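Endoglucanase A (Clostridium acetobutylicum, PDB 3IK2) probably hydrolyses internal beta-1,4-glucosidic bonds in cellulose and related beta-glucans with a TIM-like barrel domain of glycoside hydrolase family 44. Local coordinates at residues G38-T43 / G55-N60; N50-G55 / E61-W66; S126-V131 / P189-D194; Y175-E180 / D203-L208. All coordinates share one frame; numbering follows the deposited sequence.

Contact 1 of 4, residues G38-T43 / G55-N60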
loop_
_atom_site.group_PDB
_atom_site.type_symbol
_atom_site.label_atom_id
_atom_site.label_comp_id
_atom_site.label_asym_id
_atom_site.label_seq_id
_atom_site.Cartn_x
_atom_site.Cartn_y
_atom_site.Cartn_z
ATOM N N GLY A 38 -1.383 10.434 3.142
ATOM C CA GLY A 38 -2.188 9.774 4.175
ATOM C C GLY A 38 -1.421 9.514 5.452
ATOM O O GLY A 38 -0.361 10.105 5.685
ATOM N N GLY A 39 -1.947 8.633 6.295
ATOM C CA GLY A 39 -1.266 8.309 7.555
ATOM C C GLY A 39 -1.757 9.206 8.695
ATOM O O GLY A 39 -2.763 9.921 8.573
ATOM N N ASN A 40 -1.021 9.183 9.800
ATOM C CA ASN A 40 -1.471 9.810 11.019
ATOM C C ASN A 40 -1.732 11.294 10.940
ATOM O O ASN A 40 -2.582 11.788 11.657
ATOM C CB ASN A 40 -0.472 9.504 12.141
ATOM C CG ASN A 40 -0.503 8.055 12.539
ATOM O OD1 ASN A 40 -1.405 7.322 12.136
ATOM N ND2 ASN A 40 0.497 7.619 13.306
ATOM N N ARG A 41 -0.984 11.991 10.082
ATOM C CA ARG A 41 -1.078 13.451 9.940
ATOM C C ARG A 41 -2.316 13.875 9.198
ATOM O O ARG A 41 -2.716 15.037 9.288
ATOM C CB ARG A 41 0.162 14.019 9.241
ATOM C CG ARG A 41 1.376 14.279 10.179
ATOM C CD ARG A 41 1.123 15.584 10.960
ATOM N NE ARG A 41 2.244 16.044 11.798
ATOM C CZ ARG A 41 2.357 17.297 12.278
ATOM N NH1 ARG A 41 1.440 18.229 12.011
ATOM N NH2 ARG A 41 3.401 17.635 13.010
ATOM N N SER A 42 -2.931 12.933 8.474
ATOM C CA SER A 42 -4.139 13.186 7.684
ATOM C C SER A 42 -5.339 13.496 8.547
ATOM O O SER A 42 -6.171 14.322 8.174
ATOM C CB SER A 42 -4.455 12.000 6.731
ATOM O OG SER A 42 -4.891 10.831 7.436
ATOM N N THR A 43 -5.435 12.860 9.713
ATOM C CA THR A 43 -6.698 12.882 10.487
ATOM C C THR A 43 -7.110 14.301 10.870
ATOM O O THR A 43 -8.301 14.679 10.782
ATOM C CB THR A 43 -6.590 12.018 11.746
ATOM O OG1 THR A 43 -6.308 10.668 11.371
ATOM C CG2 THR A 43 -7.880 12.073 12.580
ATOM N N GLY A 55 -0.550 14.467 16.678
ATOM C CA GLY A 55 -1.100 13.512 17.635
ATOM C C GLY A 55 0.036 12.989 18.506
ATOM O O GLY A 55 1.066 13.655 18.708
ATOM N N THR A 56 -0.130 11.776 19.015
ATOM C CA THR A 56 0.844 11.263 19.960
ATOM C C THR A 56 2.196 10.858 19.342
ATOM O O THR A 56 3.110 10.563 20.092
ATOM C CB THR A 56 0.248 10.151 20.840
ATOM O OG1 THR A 56 -0.235 9.086 19.998
ATOM C CG2 THR A 56 -0.892 10.744 21.724
ATOM N N ASP A 57 2.314 10.845 18.005
ATOM C CA ASP A 57 3.639 10.657 17.354
ATOM C C ASP A 57 4.601 11.806 17.677
ATOM O O ASP A 57 5.811 11.619 17.662
ATOM C CB ASP A 57 3.559 10.575 15.811
ATOM C CG ASP A 57 2.769 9.369 15.311
ATOM O OD1 ASP A 57 2.540 8.461 16.113
ATOM O OD2 ASP A 57 2.374 9.339 14.107
ATOM N N TRP A 58 4.062 12.994 17.938
ATOM C CA TRP A 58 4.910 14.144 18.212
ATOM C C TRP A 58 4.193 15.212 19.027
ATOM O O TRP A 58 3.846 16.281 18.512
ATOM C CB TRP A 58 5.464 14.740 16.911
ATOM C CG TRP A 58 6.748 15.499 17.099
ATOM C CD1 TRP A 58 6.913 16.838 17.067
ATOM C CD2 TRP A 58 8.044 14.936 17.354
ATOM N NE1 TRP A 58 8.241 17.158 17.255
ATOM C CE2 TRP A 58 8.957 16.007 17.428
ATOM C CE3 TRP A 58 8.526 13.626 17.495
ATOM C CZ2 TRP A 58 10.328 15.818 17.664
ATOM C CZ3 TRP A 58 9.888 13.436 17.727
ATOM C CH2 TRP A 58 10.772 14.531 17.803
ATOM N N LYS A 59 3.961 14.878 20.296
ATOM C CA LYS A 59 3.614 15.849 21.350
ATOM C C LYS A 59 2.332 16.622 21.119
ATOM O O LYS A 59 2.178 17.740 21.638
ATOM C CB LYS A 59 4.755 16.837 21.601
ATOM C CG LYS A 59 5.965 16.203 22.216
ATOM C CD LYS A 59 7.140 16.217 21.288
ATOM C CE LYS A 59 8.394 15.683 22.000
ATOM N NZ LYS A 59 9.215 15.008 20.971
ATOM N N ASN A 60 1.410 16.008 20.373
ATOM C CA ASN A 60 0.137 16.622 20.027
ATOM C C ASN A 60 0.407 17.986 19.440
ATOM O O ASN A 60 -0.286 18.935 19.755
ATOM C CB ASN A 60 -0.722 16.756 21.272
ATOM C CG ASN A 60 -1.327 15.451 21.701
ATOM O OD1 ASN A 60 -1.725 14.647 20.870
ATOM N ND2 ASN A 60 -1.433 15.241 23.016
#

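Contact 2 of 4, residues N50-G55 / E61-W66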
loop_
_atom_site.group_PDB
_atom_site.type_symbol
_atom_site.label_atom_id
_atom_site.label_comp_id
_atom_site.label_asym_id
_atom_site.label_seq_id
_atom_site.Cartn_x
_atom_site.Cartn_y
_atom_site.Cartn_z
ATOM N N ASN A 50 -4.014 24.422 5.852
ATOM C CA ASN A 50 -2.912 23.464 5.781
ATOM C C ASN A 50 -2.255 23.079 7.123
ATOM O O ASN A 50 -1.234 22.361 7.138
ATOM C CB ASN A 50 -1.874 23.853 4.715
ATOM C CG ASN A 50 -2.486 23.999 3.356
ATOM O OD1 ASN A 50 -2.788 23.014 2.684
ATOM N ND2 ASN A 50 -2.710 25.244 2.949
ATOM N N ASP A 51 -2.820 23.589 8.220
ATOM C CA ASP A 51 -2.439 23.166 9.557
ATOM C C ASP A 51 -2.764 21.703 9.803
ATOM O O ASP A 51 -3.713 21.137 9.236
ATOM C CB ASP A 51 -3.125 24.036 10.636
ATOM C CG ASP A 51 -2.722 25.500 10.542
ATOM O OD1 ASP A 51 -1.737 25.792 9.838
ATOM O OD2 ASP A 51 -3.383 26.353 11.163
ATOM N N SER A 52 -1.961 21.077 10.648
ATOM C CA SER A 52 -2.226 19.694 11.024
ATOM C C SER A 52 -1.662 19.447 12.422
ATOM O O SER A 52 -0.938 20.287 12.980
ATOM C CB SER A 52 -1.696 18.717 9.955
ATOM O OG SER A 52 -0.266 18.769 9.805
ATOM N N ASN A 53 -1.994 18.288 12.987
ATOM C CA ASN A 53 -1.546 17.921 14.306
ATOM C C ASN A 53 -0.914 16.519 14.297
ATOM O O ASN A 53 -1.481 15.559 13.742
ATOM C CB ASN A 53 -2.709 18.052 15.303
ATOM C CG ASN A 53 -2.262 17.969 16.774
ATOM O OD1 ASN A 53 -1.973 16.891 17.281
ATOM N ND2 ASN A 53 -2.245 19.111 17.462
ATOM N N ALA A 54 0.272 16.424 14.901
ATOM C CA ALA A 54 1.042 15.177 14.960
ATOM C C ALA A 54 0.372 14.082 15.792
ATOM O O ALA A 54 0.692 12.897 15.620
ATOM C CB ALA A 54 2.485 15.428 15.482
ATOM N N GLY A 55 -0.550 14.467 16.678
ATOM C CA GLY A 55 -1.100 13.512 17.635
ATOM C C GLY A 55 0.036 12.989 18.506
ATOM O O GLY A 55 1.066 13.655 18.708
ATOM N N GLU A 61 1.441 18.078 18.604
ATOM C CA GLU A 61 1.871 19.376 18.061
ATOM C C GLU A 61 1.082 19.823 16.822
ATOM O O GLU A 61 0.966 19.078 15.816
ATOM C CB GLU A 61 3.364 19.342 17.752
ATOM C CG GLU A 61 3.928 20.666 17.271
ATOM C CD GLU A 61 5.401 20.568 16.986
ATOM O OE1 GLU A 61 6.168 20.631 17.958
ATOM O OE2 GLU A 61 5.778 20.402 15.798
ATOM N N SER A 62 0.551 21.041 16.917
ATOM C CA SER A 62 -0.125 21.693 15.806
ATOM C C SER A 62 0.864 22.623 15.119
ATOM O O SER A 62 1.470 23.497 15.757
ATOM C CB SER A 62 -1.329 22.484 16.298
ATOM O OG SER A 62 -2.425 21.626 16.502
ATOM N N ASP A 63 1.019 22.438 13.812
ATOM C CA ASP A 63 2.132 23.051 13.129
ATOM C C ASP A 63 1.984 23.025 11.599
ATOM O O ASP A 63 0.959 22.580 11.041
ATOM C CB ASP A 63 3.451 22.376 13.574
ATOM C CG ASP A 63 3.486 20.898 13.228
ATOM O OD1 ASP A 63 2.739 20.498 12.302
ATOM O OD2 ASP A 63 4.239 20.137 13.873
ATOM N N ASN A 64 3.026 23.492 10.932
ATOM C CA ASN A 64 3.045 23.587 9.479
ATOM C C ASN A 64 3.750 22.374 8.837
ATOM O O ASN A 64 4.225 22.464 7.718
ATOM C CB ASN A 64 3.778 24.869 9.055
ATOM C CG ASN A 64 5.288 24.829 9.406
ATOM O OD1 ASN A 64 5.780 23.878 10.012
ATOM N ND2 ASN A 64 6.012 25.862 9.012
ATOM N N TYR A 65 3.799 21.249 9.545
ATOM C CA TYR A 65 4.579 20.081 9.113
ATOM C C TYR A 65 4.264 19.639 7.671
ATOM O O TYR A 65 5.165 19.382 6.865
ATOM C CB TYR A 65 4.378 18.910 10.094
ATOM C CG TYR A 65 5.066 17.622 9.660
ATOM C CD1 TYR A 65 6.442 17.454 9.823
ATOM C CD2 TYR A 65 4.324 16.560 9.095
ATOM C CE1 TYR A 65 7.082 16.263 9.417
ATOM C CE2 TYR A 65 4.940 15.386 8.682
ATOM C CZ TYR A 65 6.321 15.243 8.837
ATOM O OH TYR A 65 6.937 14.073 8.438
ATOM N N TRP A 66 2.977 19.550 7.344
ATOM C CA TRP A 66 2.619 19.115 5.997
ATOM C C TRP A 66 2.983 20.147 4.897
ATOM O O TRP A 66 3.375 19.752 3.791
ATOM C CB TRP A 66 1.171 18.568 5.923
ATOM C CG TRP A 66 1.143 17.040 5.956
ATOM C CD1 TRP A 66 2.186 16.215 6.306
ATOM C CD2 TRP A 66 0.029 16.168 5.653
ATOM N NE1 TRP A 66 1.798 14.900 6.222
ATOM C CE2 TRP A 66 0.483 14.837 5.831
ATOM C CE3 TRP A 66 -1.304 16.384 5.263
ATOM C CZ2 TRP A 66 -0.355 13.701 5.626
ATOM C CZ3 TRP A 66 -2.142 15.253 5.049
ATOM C CH2 TRP A 66 -1.659 13.932 5.245
HETATM O O HOH W 1 0.423 21.061 8.564
#

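Contact 3 of 4, residues S126-V131 / P189-D194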
loop_
_atom_site.group_PDB
_atom_site.type_symbol
_atom_site.label_atom_id
_atom_site.label_comp_id
_atom_site.label_asym_id
_atom_site.label_seq_id
_atom_site.Cartn_x
_atom_site.Cartn_y
_atom_site.Cartn_z
ATOM N N SER A 126 -10.806 26.145 20.977
ATOM C CA SER A 126 -10.334 27.140 20.008
ATOM C C SER A 126 -9.192 26.603 19.139
ATOM O O SER A 126 -8.800 27.235 18.137
ATOM C CB SER A 126 -9.876 28.400 20.745
ATOM O OG SER A 126 -8.739 28.124 21.540
ATOM N N LYS A 127 -8.670 25.447 19.536
ATOM C CA LYS A 127 -7.540 24.794 18.869
ATOM C C LYS A 127 -7.971 23.912 17.676
ATOM O O LYS A 127 -7.122 23.449 16.906
ATOM C CB LYS A 127 -6.782 23.933 19.884
ATOM C CG LYS A 127 -5.541 24.597 20.474
ATOM C CD LYS A 127 -5.890 25.607 21.521
ATOM C CE LYS A 127 -4.830 26.667 21.652
ATOM N NZ LYS A 127 -3.441 26.182 21.546
ATOM N N TRP A 128 -9.285 23.714 17.536
ATOM C CA TRP A 128 -9.880 22.775 16.607
ATOM C C TRP A 128 -11.035 23.377 15.804
ATOM O O TRP A 128 -11.859 24.159 16.328
ATOM C CB TRP A 128 -10.376 21.551 17.382
ATOM C CG TRP A 128 -9.244 20.852 18.114
ATOM C CD1 TRP A 128 -8.961 20.918 19.452
ATOM C CD2 TRP A 128 -8.217 20.032 17.532
ATOM N NE1 TRP A 128 -7.819 20.193 19.737
ATOM C CE2 TRP A 128 -7.352 19.627 18.586
ATOM C CE3 TRP A 128 -7.935 19.610 16.230
ATOM C CZ2 TRP A 128 -6.233 18.791 18.376
ATOM C CZ3 TRP A 128 -6.785 18.789 16.015
ATOM C CH2 TRP A 128 -5.964 18.396 17.086
ATOM N N LYS A 129 -11.075 23.031 14.521
ATOM C CA LYS A 129 -12.250 23.256 13.684
ATOM C C LYS A 129 -13.012 21.941 13.552
ATOM O O LYS A 129 -12.409 20.874 13.443
ATOM C CB LYS A 129 -11.832 23.763 12.301
ATOM C CG LYS A 129 -11.059 25.086 12.308
ATOM C CD LYS A 129 -11.900 26.301 12.792
ATOM C CE LYS A 129 -11.056 27.591 12.826
ATOM N NZ LYS A 129 -11.786 28.831 13.291
ATOM N N LYS A 130 -14.336 22.011 13.613
ATOM C CA LYS A 130 -15.207 20.856 13.402
ATOM C C LYS A 130 -15.242 20.426 11.932
ATOM O O LYS A 130 -15.513 21.255 11.049
ATOM C CB LYS A 130 -16.645 21.271 13.742
ATOM C CG LYS A 130 -17.280 20.702 14.954
ATOM C CD LYS A 130 -17.444 19.196 14.854
ATOM C CE LYS A 130 -18.708 18.688 15.565
ATOM N NZ LYS A 130 -19.631 18.097 14.551
ATOM N N VAL A 131 -15.065 19.125 11.689
ATOM C CA VAL A 131 -15.332 18.520 10.389
ATOM C C VAL A 131 -16.828 18.266 10.234
ATOM O O VAL A 131 -17.467 17.704 11.131
ATOM C CB VAL A 131 -14.549 17.129 10.191
ATOM C CG1 VAL A 131 -14.897 16.443 8.843
ATOM C CG2 VAL A 131 -13.053 17.305 10.340
ATOM N N PRO A 189 -5.849 11.474 20.747
ATOM C CA PRO A 189 -6.714 11.614 21.935
ATOM C C PRO A 189 -7.361 12.991 22.022
ATOM O O PRO A 189 -8.468 13.132 22.544
ATOM C CB PRO A 189 -5.747 11.413 23.113
ATOM C CG PRO A 189 -4.376 11.647 22.557
ATOM C CD PRO A 189 -4.452 11.173 21.131
ATOM N N LEU A 190 -6.688 14.000 21.483
ATOM C CA LEU A 190 -7.231 15.364 21.551
ATOM C C LEU A 190 -8.365 15.622 20.547
ATOM O O LEU A 190 -9.204 16.528 20.746
ATOM C CB LEU A 190 -6.095 16.378 21.384
ATOM C CG LEU A 190 -5.512 17.041 22.628
ATOM C CD1 LEU A 190 -5.395 16.144 23.860
ATOM C CD2 LEU A 190 -4.193 17.784 22.281
ATOM N N ILE A 191 -8.391 14.825 19.484
ATOM C CA ILE A 191 -9.470 14.888 18.488
ATOM C C ILE A 191 -10.610 13.952 18.899
ATOM O O ILE A 191 -11.776 14.300 18.811
ATOM C CB ILE A 191 -8.923 14.469 17.062
ATOM C CG1 ILE A 191 -7.805 15.405 16.597
ATOM C CG2 ILE A 191 -10.040 14.333 15.971
ATOM C CD1 ILE A 191 -7.367 15.136 15.149
ATOM N N HIS A 192 -10.246 12.741 19.315
ATOM C CA HIS A 192 -11.196 11.654 19.474
ATOM C C HIS A 192 -10.867 10.802 20.727
ATOM O O HIS A 192 -10.457 9.638 20.579
ATOM C CB HIS A 192 -11.200 10.780 18.199
ATOM C CG HIS A 192 -12.338 9.810 18.119
ATOM N ND1 HIS A 192 -12.426 8.697 18.937
ATOM C CD2 HIS A 192 -13.425 9.769 17.305
ATOM C CE1 HIS A 192 -13.514 8.011 18.621
ATOM N NE2 HIS A 192 -14.146 8.649 17.647
ATOM N N PRO A 193 -11.058 11.373 21.951
ATOM C CA PRO A 193 -10.725 10.725 23.231
ATOM C C PRO A 193 -11.291 9.297 23.405
ATOM O O PRO A 193 -10.636 8.441 24.007
ATOM C CB PRO A 193 -11.358 11.676 24.296
ATOM C CG PRO A 193 -12.214 12.597 23.585
ATOM C CD PRO A 193 -11.606 12.723 22.191
ATOM N N ASP A 194 -12.490 9.063 22.898
ATOM C CA ASP A 194 -13.177 7.799 23.101
ATOM C C ASP A 194 -12.802 6.715 22.091
ATOM O O ASP A 194 -12.431 6.992 20.963
ATOM C CB ASP A 194 -14.691 7.992 23.052
ATOM C CG ASP A 194 -15.224 8.933 24.149
ATOM O OD1 ASP A 194 -14.564 9.196 25.177
ATOM O OD2 ASP A 194 -16.351 9.412 23.960
#

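Contact 4 of 4, residues Y175-E180 / D203-L208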
loop_
_atom_site.group_PDB
_atom_site.type_symbol
_atom_site.label_atom_id
_atom_site.label_comp_id
_atom_site.label_asym_id
_atom_site.label_seq_id
_atom_site.Cartn_x
_atom_site.Cartn_y
_atom_site.Cartn_z
ATOM N N TYR A 175 -9.605 8.331 -2.988
ATOM C CA TYR A 175 -9.789 9.062 -1.724
ATOM C C TYR A 175 -9.795 8.088 -0.571
ATOM O O TYR A 175 -10.530 7.106 -0.578
ATOM C CB TYR A 175 -11.095 9.905 -1.719
ATOM C CG TYR A 175 -10.995 11.070 -2.676
ATOM C CD1 TYR A 175 -10.520 12.322 -2.241
ATOM C CD2 TYR A 175 -11.371 10.931 -4.026
ATOM C CE1 TYR A 175 -10.381 13.401 -3.138
ATOM C CE2 TYR A 175 -11.246 11.990 -4.915
ATOM C CZ TYR A 175 -10.750 13.216 -4.462
ATOM O OH TYR A 175 -10.652 14.244 -5.355
ATOM N N SER A 176 -8.976 8.371 0.431
ATOM C CA SER A 176 -8.937 7.542 1.633
ATOM C C SER A 176 -9.905 8.122 2.662
ATOM O O SER A 176 -9.976 9.358 2.854
ATOM C CB SER A 176 -7.520 7.440 2.228
ATOM O OG SER A 176 -7.506 6.583 3.383
ATOM N N LEU A 177 -10.662 7.230 3.290
ATOM C CA LEU A 177 -11.622 7.586 4.351
ATOM C C LEU A 177 -10.833 7.725 5.674
ATOM O O LEU A 177 -10.834 6.808 6.523
ATOM C CB LEU A 177 -12.728 6.524 4.432
ATOM C CG LEU A 177 -13.933 6.481 3.438
ATOM C CD1 LEU A 177 -13.902 7.459 2.230
ATOM C CD2 LEU A 177 -14.293 5.071 2.997
ATOM N N ASP A 178 -10.158 8.876 5.834
ATOM C CA ASP A 178 -9.280 9.119 6.989
ATOM C C ASP A 178 -8.172 8.051 7.100
ATOM O O ASP A 178 -7.680 7.550 6.090
ATOM C CB ASP A 178 -10.100 9.260 8.305
ATOM C CG ASP A 178 -9.397 10.110 9.353
ATOM O OD1 ASP A 178 -8.338 9.663 9.873
ATOM O OD2 ASP A 178 -9.915 11.215 9.670
ATOM N N ASN A 179 -7.834 7.666 8.327
ATOM C CA ASN A 179 -6.688 6.807 8.562
ATOM C C ASN A 179 -6.756 6.104 9.896
ATOM O O ASN A 179 -6.988 6.746 10.902
ATOM C CB ASN A 179 -5.410 7.645 8.512
ATOM C CG ASN A 179 -4.167 6.817 8.737
ATOM O OD1 ASN A 179 -3.777 6.045 7.876
ATOM N ND2 ASN A 179 -3.536 6.984 9.898
ATOM N N GLU A 180 -6.528 4.800 9.912
ATOM C CA GLU A 180 -6.462 4.035 11.183
ATOM C C GLU A 180 -7.439 4.470 12.289
ATOM O O GLU A 180 -7.024 4.832 13.396
ATOM C CB GLU A 180 -5.029 3.972 11.708
ATOM C CG GLU A 180 -4.085 3.357 10.685
ATOM C CD GLU A 180 -2.703 3.233 11.175
ATOM O OE1 GLU A 180 -2.424 3.683 12.320
ATOM O OE2 GLU A 180 -1.874 2.688 10.415
ATOM N N ASP A 203 -20.510 4.137 9.799
ATOM C CA ASP A 203 -21.323 5.323 9.513
ATOM C C ASP A 203 -20.495 6.446 8.888
ATOM O O ASP A 203 -20.889 7.022 7.872
ATOM C CB ASP A 203 -22.008 5.804 10.803
ATOM C CG ASP A 203 -22.648 7.167 10.654
ATOM O OD1 ASP A 203 -22.270 8.087 11.407
ATOM O OD2 ASP A 203 -23.529 7.332 9.783
ATOM N N LYS A 204 -19.345 6.728 9.484
ATOM C CA LYS A 204 -18.450 7.767 8.966
ATOM C C LYS A 204 -17.861 7.401 7.616
ATOM O O LYS A 204 -17.838 8.220 6.705
ATOM C CB LYS A 204 -17.342 8.055 9.972
ATOM C CG LYS A 204 -17.742 9.105 11.004
ATOM C CD LYS A 204 -16.713 9.172 12.106
ATOM C CE LYS A 204 -16.960 10.392 13.003
ATOM N NZ LYS A 204 -15.885 10.503 14.020
ATOM N N ASP A 205 -17.413 6.156 7.468
ATOM C CA ASP A 205 -16.973 5.677 6.167
ATOM C C ASP A 205 -18.076 5.785 5.141
ATOM O O ASP A 205 -17.819 6.118 3.984
ATOM C CB ASP A 205 -16.464 4.232 6.240
ATOM C CG ASP A 205 -15.052 4.157 6.721
ATOM O OD1 ASP A 205 -14.584 5.159 7.311
ATOM O OD2 ASP A 205 -14.414 3.105 6.531
ATOM N N THR A 206 -19.306 5.502 5.547
ATOM C CA THR A 206 -20.402 5.475 4.593
ATOM C C THR A 206 -20.740 6.892 4.109
ATOM O O THR A 206 -20.865 7.125 2.925
ATOM C CB THR A 206 -21.661 4.740 5.182
ATOM O OG1 THR A 206 -21.359 3.345 5.367
ATOM C CG2 THR A 206 -22.822 4.861 4.235
ATOM N N GLN A 207 -20.878 7.820 5.048
ATOM C CA GLN A 207 -21.205 9.197 4.759
ATOM C C GLN A 207 -20.076 9.906 4.014
ATOM O O GLN A 207 -20.330 10.649 3.094
ATOM C CB GLN A 207 -21.521 9.937 6.055
ATOM C CG GLN A 207 -22.741 9.401 6.799
ATOM C CD GLN A 207 -23.086 10.260 8.015
ATOM O OE1 GLN A 207 -22.414 11.274 8.304
ATOM N NE2 GLN A 207 -24.138 9.865 8.736
ATOM N N LEU A 208 -18.830 9.653 4.411
ATOM C CA LEU A 208 -17.686 10.222 3.692
ATOM C C LEU A 208 -17.561 9.629 2.286
ATOM O O LEU A 208 -17.304 10.348 1.326
ATOM C CB LEU A 208 -16.393 10.062 4.493
ATOM C CG LEU A 208 -15.145 10.837 4.040
ATOM C CD1 LEU A 208 -15.470 12.334 3.722
ATOM C CD2 LEU A 208 -13.954 10.715 5.067
HETATM O O HOH W 2 -12.143 5.039 7.949
#

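Contact 1 of 4, residues G38-T43 / G55-N60
N40 and D57 meet through a single hydrogen bond, and its geometry is close to ideal. ND2 of N40 donates to OD2 of D57 over 2.7 Å with an N-H...O angle of 179°. The acceptor lies within 1° of the amide plane of N40, and the N-H points at the syn lone pair of OD2, on the side of its other oxygen. The two side chains nevertheless run at about a right angle to each other, with the amide and carboxylate planes turned 39° apart. Both first torsions place CG beside the backbone N and opposite the carbonyl carbon, which turns the amide and the carboxylate toward each other. Only 107 Å² is buried in total, which marks this as one directed bond at the surface and not a packed interface.

Each backbone is shaped by its own bonds. G39 O takes both S42 N, at 3.0 Å, and S42 OG, at 2.6 Å, the hydroxyl lying in the carbonyl plane. G55 O is held by W58 N and N60 N from opposite faces of its plane. Beyond the pair, N40 O accepts from H188 NE2 and T56 OG1 bonds to S186 O. Residues 38-43 follow barrel strand 34-37, so this is a loop-to-loop tie at the C-terminal end of the strands, the end where TIM barrels carry their active sites.

Contact 2 of 4, residues N50-G55 / E61-W66
S52 pairs with D63 as an antiparallel hydrogen-bonded pair of unequal strength. D63 N reaches S52 O at 3.0 Å, nearly in line with the carbonyl bond (169°), whereas the return bond from S52 N to D63 O is weak at 3.3 Å. With chi1 at 64°, S52 OG sits between its backbone N and carbonyl carbon, where it donates to a water and takes a bond from R41 NH1. That water also donates to N50 O and D63 O and accepts from W66 N. R41 NH1 also forms a salt bridge with D63 OD1, joining this pair's polar ends.

E61 loses much surface although its CB points away from the partner strand: its carbonyl does the touching. E61 O accepts A54 N at 2.9 Å and a CA-H...O contact from N53 CA. On the face opposite S52 and D63, N53 ND2 gives S62 OG a 2.7 Å bond lying 9° out of the amide plane, while N53 OD1 closes an Asx turn onto G55 N.

On its other side strand 61-63 pairs with strand 115-116, S62 and G115 sharing a backbone hydrogen bond; W66 passes from helix 65-69 to V83 of helix 82-93.

Contact 3 of 4, residues S126-V131 / P189-D194
The W128 indole presents one face to L190 and I191, and the six-membered ring takes the closest approach. Over that face stands I191 CG1, 3.5 Å from W128 CH2 and 3.6 Å from W128 CZ3. I191 CD1 follows along the same branch to 3.8 Å from W128 CZ3. On the same side, the carbonyl oxygen L190 O lies 3.9 Å above the ring plane, displaced toward the rim. L190 CB comes in obliquely, 3.9 Å from W128 CZ2. The hydrogen bond from W128 NE1 to D121 O is weak.

I191 keeps CG1 beside its backbone N (chi1 -61°) and extends to CD1 (chi2 -173°), which lays this branch, and not CG2, against the indole. Both aliphatic side chains meet W128 at about a right angle.

W128 belongs to the central strand of a small three-stranded mixed sheet inserted between barrel strands 99-103 and 174-177, while 189-194 lies in the loop between helices 184-187 and 198-215, in the connection that follows barrel strand 174-177. The contact thus joins excursions after the third and fourth barrel strands, with 149 Å² buried and no hydrogen bond between the segments. The adjoining strand, 149-151, supplies S149 to the calcium site, and the side chain of W128 is about 12 Å from that ion. A123 and Y108 also touch W128.

Contact 4 of 4, residues Y175-E180 / D203-L208
One water links L177 and D205: it is hydrogen-bonded to L177 O at 2.6 Å and to D205 OD1 at 2.5 Å. More acceptors surround it than it has protons, so it probably cannot serve all of them at once. The other carboxylate oxygen, D205 OD2, has its own partner in Y255 OH, while OD1 probably has the water.

No direct hydrogen bond passes between the segments; the rest is van der Waals packing, apolar only between L177 and L208. The L177 side chain crosses D205 at a slant, L177 CB lying 3.7 Å from D205 OD1 and L177 CD2 3.8 Å from D205 O. L177 and L208 instead slide past each other in opposite directions, with L177 CD1 4.0 Å from L208 CG. L208 CG lies opposite its backbone N (chi1 -168°), and the CD2 branch comes up to the strand itself, 4.0 Å from L177 CA.

This is strand-to-helix packing within a beta-alpha unit of the barrel: strand 174-177 is the fourth, and helix 198-215 lies against its outer side. The strand ends in an inverse gamma turn centred on L177, whose D178 N to S176 O bond is weak. D178 turns to neighbouring loops and to helix 184-187: its OD2 accepts from A105 N and G106 N, its OD1 bonds T43 OG1 and W184 NE1.

Chemically, a buried carboxylate packs beside L177 carbons with a water and Y255 OH at its oxygens, which would be expected to offset its burial, while the two leucines supply the apolar contact between strand and helix.

In the fold
Contacts 1 and 2 share G55, with centres about 8 Å apart, and R41 of contact 1 reaches into the hairpin of contact 2, R41 NH2 packing 3.4 Å from A54 CB. Contact 3 lies alongside: N53 CB touches W128 CH2 at 3.7 Å, and T56 packs on P189. Contact 4 joins the group where N40 OD1 packs 3.1 Å from N179 ND2; contacts 2 and 4 do not touch, their nearest atoms being about 8 Å apart. The calcium, bound by E48, D144, D147 and S149, lies about 11 Å from the D51 side chain. Contacts 1 and 2 lie in the excursion after strand 34-37, contact 3 joins those after 99-103 and 174-177, and contact 4 packs the end of 174-177 on helix 198-215.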